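Local coordinates for protein Avidin/streptavidin (Shewanella denitrificans, PDB 3SZH) that binds biotin, probably with the high affinity characteristic of the avidin and streptavidin family to which this dimeric bacterial protein belongs, at residues B[91-97]-B[113-119]; B[17-22]-B[34-40]; B[59-65]-B[77-83]. The contacts are given in a common frame with arbitrary orientation. Residues are numbered along the deposited sequence.

Contact 1: residues B[91-97]-B[113-119]; sequences GKISTLW and GQDVFSQ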
# COMPACT_ATOMS: atom_id res chain seq x y z
N GLY B 91 -10.74 -19.68 -3.76
CA GLY B 91 -10.57 -18.27 -3.40
C GLY B 91 -9.31 -17.72 -4.04
O GLY B 91 -8.29 -18.40 -4.12
N LYS B 92 -9.42 -16.49 -4.54
CA LYS B 92 -8.31 -15.81 -5.17
C LYS B 92 -8.32 -14.35 -4.77
O LYS B 92 -9.36 -13.82 -4.39
CB LYS B 92 -8.40 -15.89 -6.70
CG LYS B 92 -8.27 -17.32 -7.27
CD LYS B 92 -8.18 -17.32 -8.79
CE LYS B 92 -8.26 -18.73 -9.33
NZ LYS B 92 -6.98 -19.48 -9.20
N ILE B 93 -7.16 -13.72 -4.83
CA ILE B 93 -7.05 -12.27 -4.71
C ILE B 93 -6.42 -11.76 -5.99
O ILE B 93 -5.29 -12.13 -6.32
CB ILE B 93 -6.19 -11.84 -3.49
CG1 ILE B 93 -6.69 -12.47 -2.18
CG2 ILE B 93 -6.19 -10.31 -3.37
CD1 ILE B 93 -5.77 -12.21 -0.98
N SER B 94 -7.18 -10.97 -6.73
CA SER B 94 -6.70 -10.40 -7.98
C SER B 94 -6.17 -9.01 -7.67
O SER B 94 -6.90 -8.19 -7.10
CB SER B 94 -7.84 -10.35 -8.98
OG SER B 94 -7.38 -9.80 -10.18
N THR B 95 -4.93 -8.73 -8.08
CA THR B 95 -4.24 -7.51 -7.69
C THR B 95 -3.55 -6.81 -8.85
O THR B 95 -3.17 -7.43 -9.84
CB THR B 95 -3.15 -7.75 -6.60
OG1 THR B 95 -2.04 -8.43 -7.17
CG2 THR B 95 -3.68 -8.54 -5.41
N LEU B 96 -3.32 -5.52 -8.65
CA LEU B 96 -2.39 -4.73 -9.43
C LEU B 96 -1.36 -4.19 -8.45
O LEU B 96 -1.73 -3.66 -7.39
CB LEU B 96 -3.11 -3.57 -10.10
CG LEU B 96 -4.21 -3.95 -11.08
CD1 LEU B 96 -4.85 -2.69 -11.66
CD2 LEU B 96 -3.69 -4.87 -12.19
N TRP B 97 -0.08 -4.30 -8.79
CA TRP B 97 0.98 -3.83 -7.91
C TRP B 97 1.80 -2.73 -8.55
O TRP B 97 1.85 -2.57 -9.78
CB TRP B 97 1.88 -4.99 -7.46
CG TRP B 97 2.49 -5.82 -8.56
CD1 TRP B 97 2.04 -7.02 -9.02
CD2 TRP B 97 3.68 -5.52 -9.32
NE1 TRP B 97 2.87 -7.50 -10.01
CE2 TRP B 97 3.88 -6.60 -10.21
CE3 TRP B 97 4.61 -4.47 -9.31
CZ2 TRP B 97 4.95 -6.65 -11.11
CZ3 TRP B 97 5.67 -4.52 -10.20
CH2 TRP B 97 5.82 -5.60 -11.10
N GLY B 113 2.55 -4.12 -12.40
CA GLY B 113 2.12 -5.38 -12.97
C GLY B 113 0.89 -5.94 -12.29
O GLY B 113 0.27 -5.28 -11.46
N GLN B 114 0.54 -7.16 -12.69
CA GLN B 114 -0.64 -7.84 -12.16
C GLN B 114 -0.23 -9.15 -11.53
O GLN B 114 0.51 -9.91 -12.13
CB GLN B 114 -1.74 -8.13 -13.23
CG GLN B 114 -2.76 -9.23 -12.74
CD GLN B 114 -4.29 -8.88 -12.77
OE1 GLN B 114 -4.89 -8.78 -13.86
NE2 GLN B 114 -4.93 -8.81 -11.56
N ASP B 115 -0.72 -9.40 -10.32
CA ASP B 115 -0.55 -10.72 -9.66
C ASP B 115 -1.91 -11.27 -9.31
O ASP B 115 -2.78 -10.53 -8.82
CB ASP B 115 0.22 -10.59 -8.33
CG ASP B 115 1.71 -10.43 -8.48
OD1 ASP B 115 2.27 -10.51 -9.59
OD2 ASP B 115 2.33 -10.20 -7.42
N VAL B 116 -2.11 -12.57 -9.55
CA VAL B 116 -3.31 -13.24 -9.06
C VAL B 116 -2.85 -14.27 -8.06
O VAL B 116 -2.02 -15.12 -8.36
CB VAL B 116 -4.13 -13.89 -10.19
CG1 VAL B 116 -5.28 -14.65 -9.58
CG2 VAL B 116 -4.64 -12.80 -11.16
N PHE B 117 -3.33 -14.13 -6.82
CA PHE B 117 -2.97 -15.02 -5.73
C PHE B 117 -4.12 -16.02 -5.57
O PHE B 117 -5.30 -15.65 -5.65
CB PHE B 117 -2.77 -14.23 -4.42
CG PHE B 117 -1.58 -13.33 -4.41
CD1 PHE B 117 -1.64 -12.06 -5.00
CD2 PHE B 117 -0.41 -13.74 -3.80
CE1 PHE B 117 -0.54 -11.23 -4.97
CE2 PHE B 117 0.71 -12.89 -3.75
CZ PHE B 117 0.64 -11.64 -4.33
N SER B 118 -3.76 -17.28 -5.41
CA SER B 118 -4.72 -18.36 -5.22
C SER B 118 -4.54 -18.93 -3.82
O SER B 118 -3.44 -18.92 -3.29
CB SER B 118 -4.46 -19.46 -6.26
OG SER B 118 -4.66 -18.99 -7.58
N GLN B 119 -5.60 -19.44 -3.23
CA GLN B 119 -5.49 -20.09 -1.94
C GLN B 119 -4.40 -21.17 -1.97
O GLN B 119 -4.22 -21.85 -2.99
CB GLN B 119 -6.81 -20.69 -1.54
CG GLN B 119 -7.38 -21.73 -2.48
CD GLN B 119 -8.66 -22.27 -1.96
OE1 GLN B 119 -9.69 -21.59 -2.02
NE2 GLN B 119 -8.62 -23.48 -1.41
O HOH W 1 3.42 -9.57 -12.36
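At the start of 113-119, within strand 111-119, Gly113 pairs with Trp97 (Trp97 N to Gly113 O 2.9 Å, Gly113 N to Trp97 O 3.1 Å). A side chain here would clash with the indole; bare CA instead makes a CH-pi contact, 3.8 Å from the centroid of the Trp97 five-membered ring. On the opposite face of the sheet, with Ser94 and Leu96, Gln114 folds its amide back toward 91-97, where NE2 gives weak hydrogen bonds to Thr95 O (2.8 Å) and Ser94 OG (3.0 Å). Asp115 turns inward: OD1 takes a weak bond from Trp97 NE1 (3.1 Å) and a further one from Gln16, while OD2 accepts from Trp80. Thr95 OG1 also donates to Asp115 O (2.8 Å). Val116 lies against the aliphatic part of Lys92, and Phe117 pairs with Ile93, their CB atoms 4.3 Å apart. Ser118 OG receives Lys92 NZ (2.9 Å); Gln119 OE1 accepts from Gly91 N (2.8 Å). This antiparallel hairpin of the avidin barrel lies between strand 73-85, beside residues 91-97, and strand 11-14, beside residues 113-119.

Contact 2: residues B[17-22]-B[34-40]; sequences DGSTLY and GSYINRA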
# COMPACT_ATOMS: atom_id res chain seq x y z
N ASP B 17 4.01 -16.58 -9.66
CA ASP B 17 5.45 -16.79 -9.54
C ASP B 17 5.80 -17.81 -8.47
O ASP B 17 6.98 -18.17 -8.33
CB ASP B 17 6.14 -15.49 -9.17
CG ASP B 17 5.98 -14.42 -10.22
OD1 ASP B 17 5.93 -14.75 -11.43
OD2 ASP B 17 5.95 -13.23 -9.83
N GLY B 18 4.81 -18.24 -7.68
CA GLY B 18 5.06 -19.10 -6.52
C GLY B 18 5.28 -18.36 -5.21
O GLY B 18 5.59 -18.99 -4.20
N SER B 19 5.09 -17.04 -5.21
CA SER B 19 5.30 -16.22 -4.00
C SER B 19 4.07 -16.26 -3.12
O SER B 19 2.96 -16.27 -3.63
CB SER B 19 5.58 -14.78 -4.42
OG SER B 19 6.71 -14.73 -5.25
N THR B 20 4.27 -16.24 -1.81
CA THR B 20 3.15 -16.36 -0.87
C THR B 20 3.00 -15.14 0.03
O THR B 20 3.97 -14.69 0.66
CB THR B 20 3.30 -17.59 0.02
OG1 THR B 20 3.48 -18.74 -0.81
CG2 THR B 20 2.09 -17.81 0.94
N LEU B 21 1.78 -14.64 0.11
CA LEU B 21 1.30 -13.76 1.17
C LEU B 21 0.71 -14.57 2.30
O LEU B 21 -0.26 -15.30 2.09
CB LEU B 21 0.27 -12.77 0.64
CG LEU B 21 -0.44 -11.90 1.68
CD1 LEU B 21 0.55 -10.92 2.30
CD2 LEU B 21 -1.62 -11.15 1.10
N TYR B 22 1.30 -14.44 3.48
CA TYR B 22 0.81 -15.04 4.73
C TYR B 22 0.13 -13.94 5.52
O TYR B 22 0.83 -13.08 6.10
CB TYR B 22 1.98 -15.65 5.52
CG TYR B 22 2.79 -16.68 4.78
CD1 TYR B 22 3.90 -16.28 4.01
CD2 TYR B 22 2.46 -18.04 4.82
CE1 TYR B 22 4.67 -17.21 3.32
CE2 TYR B 22 3.22 -18.98 4.15
CZ TYR B 22 4.34 -18.56 3.41
OH TYR B 22 5.12 -19.45 2.70
N GLY B 34 1.21 -9.24 8.21
CA GLY B 34 1.56 -10.54 7.67
C GLY B 34 2.99 -10.58 7.23
O GLY B 34 3.82 -9.72 7.60
N SER B 35 3.33 -11.60 6.46
CA SER B 35 4.66 -11.84 5.91
C SER B 35 4.52 -12.19 4.44
O SER B 35 3.50 -12.73 4.03
CB SER B 35 5.37 -12.99 6.62
OG SER B 35 5.55 -12.74 8.01
N TYR B 36 5.55 -11.93 3.66
CA TYR B 36 5.60 -12.27 2.24
C TYR B 36 6.89 -13.02 1.97
O TYR B 36 7.97 -12.58 2.40
CB TYR B 36 5.52 -11.00 1.42
CG TYR B 36 5.28 -11.20 -0.04
CD1 TYR B 36 6.34 -11.37 -0.92
CD2 TYR B 36 3.99 -11.24 -0.55
CE1 TYR B 36 6.13 -11.54 -2.29
CE2 TYR B 36 3.76 -11.38 -1.94
CZ TYR B 36 4.84 -11.53 -2.78
OH TYR B 36 4.62 -11.68 -4.13
N ILE B 37 6.77 -14.12 1.22
CA ILE B 37 7.94 -14.82 0.73
C ILE B 37 7.90 -14.83 -0.79
O ILE B 37 6.98 -15.39 -1.41
CB ILE B 37 8.10 -16.24 1.30
CG1 ILE B 37 8.27 -16.19 2.82
CG2 ILE B 37 9.29 -16.95 0.63
CD1 ILE B 37 8.40 -17.57 3.50
N ASN B 38 8.88 -14.15 -1.38
CA ASN B 38 9.06 -14.08 -2.83
C ASN B 38 9.75 -15.34 -3.31
O ASN B 38 10.75 -15.79 -2.75
CB ASN B 38 9.92 -12.85 -3.12
CG ASN B 38 10.37 -12.74 -4.57
OD1 ASN B 38 9.62 -13.06 -5.49
ND2 ASN B 38 11.57 -12.26 -4.77
N ARG B 39 9.20 -15.91 -4.39
CA ARG B 39 9.83 -17.08 -5.02
C ARG B 39 9.92 -16.92 -6.54
O ARG B 39 9.97 -17.92 -7.27
CB ARG B 39 9.08 -18.36 -4.64
CG ARG B 39 9.03 -18.58 -3.13
CD ARG B 39 8.54 -19.97 -2.78
NE ARG B 39 8.29 -20.12 -1.34
CZ ARG B 39 7.17 -19.74 -0.74
NH1 ARG B 39 6.18 -19.19 -1.42
NH2 ARG B 39 7.06 -19.88 0.57
N ALA B 40 9.91 -15.68 -7.02
CA ALA B 40 10.00 -15.43 -8.47
C ALA B 40 11.39 -15.79 -9.01
O ALA B 40 12.39 -15.18 -8.64
CB ALA B 40 9.65 -14.01 -8.78
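The open end of a beta hairpin in the avidin barrel, formed by strands 20-26 and 31-37, is held here first by backbone and then by side chains. Two hydrogen-bonded antiparallel pairs satisfy the main chain: Thr20 N to Ile37 O and Ile37 N to Thr20 O, both 2.9 Å, then Tyr22 N to Ser35 O (2.8 Å) and Ser35 N to Tyr22 O (2.9 Å). Between them, Leu21 and Tyr36 form a non-hydrogen-bonded pair, and their backbones bond outward, Leu21 to Trp13 and Tyr36 to Tyr50.

Beyond Thr20 the ladder gives way to side-chain bonding. Ser19 OG accepts from Arg39 N (2.9 Å), a compact hydroxyl standing in for a carbonyl. Asn38 OD1 accepts from Ala40 N (3.0 Å), an Asx turn that suits asparagine where the strand ends. Gly18 adopts a positive phi, at which a CB would jam against the preceding carbonyl, and its O accepts from Arg39 NH1 (2.8 Å).

Arginine, long and rich in donors, can reach back along the Thr20 and Tyr22 face. Tyr22 also packs its CE1 on Ile37 CD1 (3.8 Å). The guanidinium finishes the network in its own plane: Arg39 NH1 also donates to Thr20 OG1 at 2.8 Å, and Arg39 NH2 to Tyr22 OH at 2.9 Å.

Contact 3: residues B[59-65]-B[77-83]; sequences TAISFST and ITSWSGF
This is a buried antiparallel strand pairing between neighbouring strands 60-66 and 73-85, in the wall of the barrel. Both backbones are extended, at 171° and 4.7 Å between axes. Ile61-Gly82, Phe63-Trp80 and Thr65-Thr78 are hydrogen-bonded pairs, with N to O distances such as Trp80 N to Phe63 O 2.8 Å and Phe63 N to Trp80 O 3.0 Å; Ala60-Phe83, Ser62-Ser81 and Ser64-Ser79 are non-hydrogen-bonded. Phe63 (chi1 p) and Trp80 (chi1 m) form an offset stack, centroids 4.4 Å apart to the indole five-membered ring and planes at 16°, with Trp80 CB 3.7 Å from the Phe63 centroid. Trp80 NE1 bonds Asp115. On the other face, Ser64 OG meets Ser79 OG at 3.1 Å; small serines allow close packing, and Ser64 and Ser62 each bond the other's counterpart in the second subunit. An inner face carrying the stacked Phe63 and Trp80, and an outer face whose serines meet a second subunit, fit the avidin barrel, whose interior in this family holds biotin.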
# COMPACT_ATOMS: atom_id res chain seq x y z
N THR B 59 -14.25 -7.20 0.67
CA THR B 59 -13.43 -7.96 -0.25
C THR B 59 -12.28 -7.17 -0.87
O THR B 59 -11.48 -7.75 -1.59
CB THR B 59 -14.27 -8.56 -1.40
OG1 THR B 59 -14.83 -7.48 -2.16
CG2 THR B 59 -15.36 -9.48 -0.85
N ALA B 60 -12.20 -5.86 -0.60
CA ALA B 60 -11.07 -5.06 -1.04
C ALA B 60 -9.90 -5.26 -0.08
O ALA B 60 -10.08 -5.39 1.14
CB ALA B 60 -11.45 -3.60 -1.10
N ILE B 61 -8.70 -5.23 -0.63
CA ILE B 61 -7.48 -5.39 0.18
C ILE B 61 -6.34 -4.60 -0.44
O ILE B 61 -6.19 -4.52 -1.67
CB ILE B 61 -7.09 -6.90 0.32
CG1 ILE B 61 -5.82 -7.07 1.17
CG2 ILE B 61 -6.99 -7.59 -1.04
CD1 ILE B 61 -5.50 -8.49 1.51
N SER B 62 -5.54 -3.98 0.41
CA SER B 62 -4.24 -3.45 0.03
C SER B 62 -3.20 -4.08 0.94
O SER B 62 -3.45 -4.28 2.14
CB SER B 62 -4.18 -1.91 0.13
OG SER B 62 -4.05 -1.47 1.46
N PHE B 63 -2.03 -4.37 0.39
CA PHE B 63 -0.91 -4.78 1.26
C PHE B 63 0.37 -4.33 0.63
O PHE B 63 0.46 -4.14 -0.58
CB PHE B 63 -0.95 -6.29 1.56
CG PHE B 63 -0.91 -7.20 0.35
CD1 PHE B 63 -2.07 -7.55 -0.32
CD2 PHE B 63 0.32 -7.74 -0.10
CE1 PHE B 63 -2.03 -8.41 -1.42
CE2 PHE B 63 0.34 -8.61 -1.21
CZ PHE B 63 -0.83 -8.94 -1.85
N SER B 64 1.37 -4.10 1.48
CA SER B 64 2.65 -3.57 1.00
C SER B 64 3.78 -4.14 1.83
O SER B 64 3.65 -4.41 3.04
CB SER B 64 2.60 -2.04 1.04
OG SER B 64 3.82 -1.38 0.74
N THR B 65 4.92 -4.32 1.15
CA THR B 65 6.12 -4.85 1.79
C THR B 65 7.32 -4.00 1.40
O THR B 65 7.48 -3.61 0.23
CB THR B 65 6.35 -6.34 1.46
OG1 THR B 65 7.30 -6.88 2.39
CG2 THR B 65 6.86 -6.57 0.06
N ILE B 77 10.07 -0.94 -2.47
CA ILE B 77 8.83 -1.24 -1.75
C ILE B 77 7.80 -1.64 -2.82
O ILE B 77 7.65 -0.92 -3.83
CB ILE B 77 8.28 0.02 -1.02
CG1 ILE B 77 9.32 0.58 -0.02
CG2 ILE B 77 6.95 -0.30 -0.30
CD1 ILE B 77 8.97 1.97 0.49
N THR B 78 7.08 -2.74 -2.60
CA THR B 78 5.97 -3.12 -3.47
C THR B 78 4.66 -2.96 -2.74
O THR B 78 4.56 -3.27 -1.55
CB THR B 78 6.12 -4.58 -3.95
OG1 THR B 78 7.35 -4.69 -4.65
CG2 THR B 78 4.96 -4.99 -4.89
N SER B 79 3.67 -2.42 -3.43
CA SER B 79 2.32 -2.26 -2.91
C SER B 79 1.33 -2.89 -3.87
O SER B 79 1.38 -2.65 -5.07
CB SER B 79 1.95 -0.80 -2.78
OG SER B 79 2.82 -0.16 -1.89
N TRP B 80 0.43 -3.70 -3.35
CA TRP B 80 -0.64 -4.37 -4.09
C TRP B 80 -1.97 -3.77 -3.68
O TRP B 80 -2.24 -3.52 -2.50
CB TRP B 80 -0.64 -5.84 -3.73
CG TRP B 80 0.50 -6.69 -4.19
CD1 TRP B 80 0.51 -7.52 -5.27
CD2 TRP B 80 1.77 -6.86 -3.55
NE1 TRP B 80 1.68 -8.22 -5.34
CE2 TRP B 80 2.49 -7.82 -4.30
CE3 TRP B 80 2.36 -6.34 -2.38
CZ2 TRP B 80 3.75 -8.29 -3.91
CZ3 TRP B 80 3.63 -6.78 -2.02
CH2 TRP B 80 4.30 -7.76 -2.77
N SER B 81 -2.85 -3.61 -4.67
CA SER B 81 -4.25 -3.26 -4.46
C SER B 81 -5.08 -4.31 -5.16
O SER B 81 -4.81 -4.63 -6.32
CB SER B 81 -4.59 -1.91 -5.09
OG SER B 81 -3.84 -0.86 -4.50
N GLY B 82 -6.08 -4.86 -4.50
CA GLY B 82 -6.84 -5.90 -5.15
C GLY B 82 -8.09 -6.28 -4.42
O GLY B 82 -8.57 -5.59 -3.52
N PHE B 83 -8.68 -7.37 -4.87
CA PHE B 83 -9.98 -7.79 -4.37
C PHE B 83 -10.10 -9.30 -4.39
O PHE B 83 -9.51 -10.00 -5.22
CB PHE B 83 -11.11 -7.14 -5.18
CG PHE B 83 -11.03 -7.41 -6.65
CD1 PHE B 83 -10.33 -6.53 -7.48
CD2 PHE B 83 -11.61 -8.55 -7.20
CE1 PHE B 83 -10.22 -6.79 -8.84
CE2 PHE B 83 -11.50 -8.80 -8.55
CZ PHE B 83 -10.81 -7.93 -9.36

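How the contacts relate
From the N terminus, contact 2 comes first, closing the loop through the 20-26/31-37 hairpin; contact 3 next closes the hairpin of strands 60-66 and 73-85, and contact 1 the last one, 92-101/111-119. The three lie in series, neither nesting nor crossing. Contacts 3 and 1 are side by side in the closed sheet, since strands 73-85 and 92-101 are neighbours, joined by Leu96 N to Ser81 O (2.9 Å). Contact 2 meets both from across the barrel: Tyr36 CE2 lies 3.9 Å from Phe117 CE2, and Tyr36 OH 3.5 Å from Trp80 CZ2. Contacts 1 and 3 touch the second subunit, whereas contact 2 does not.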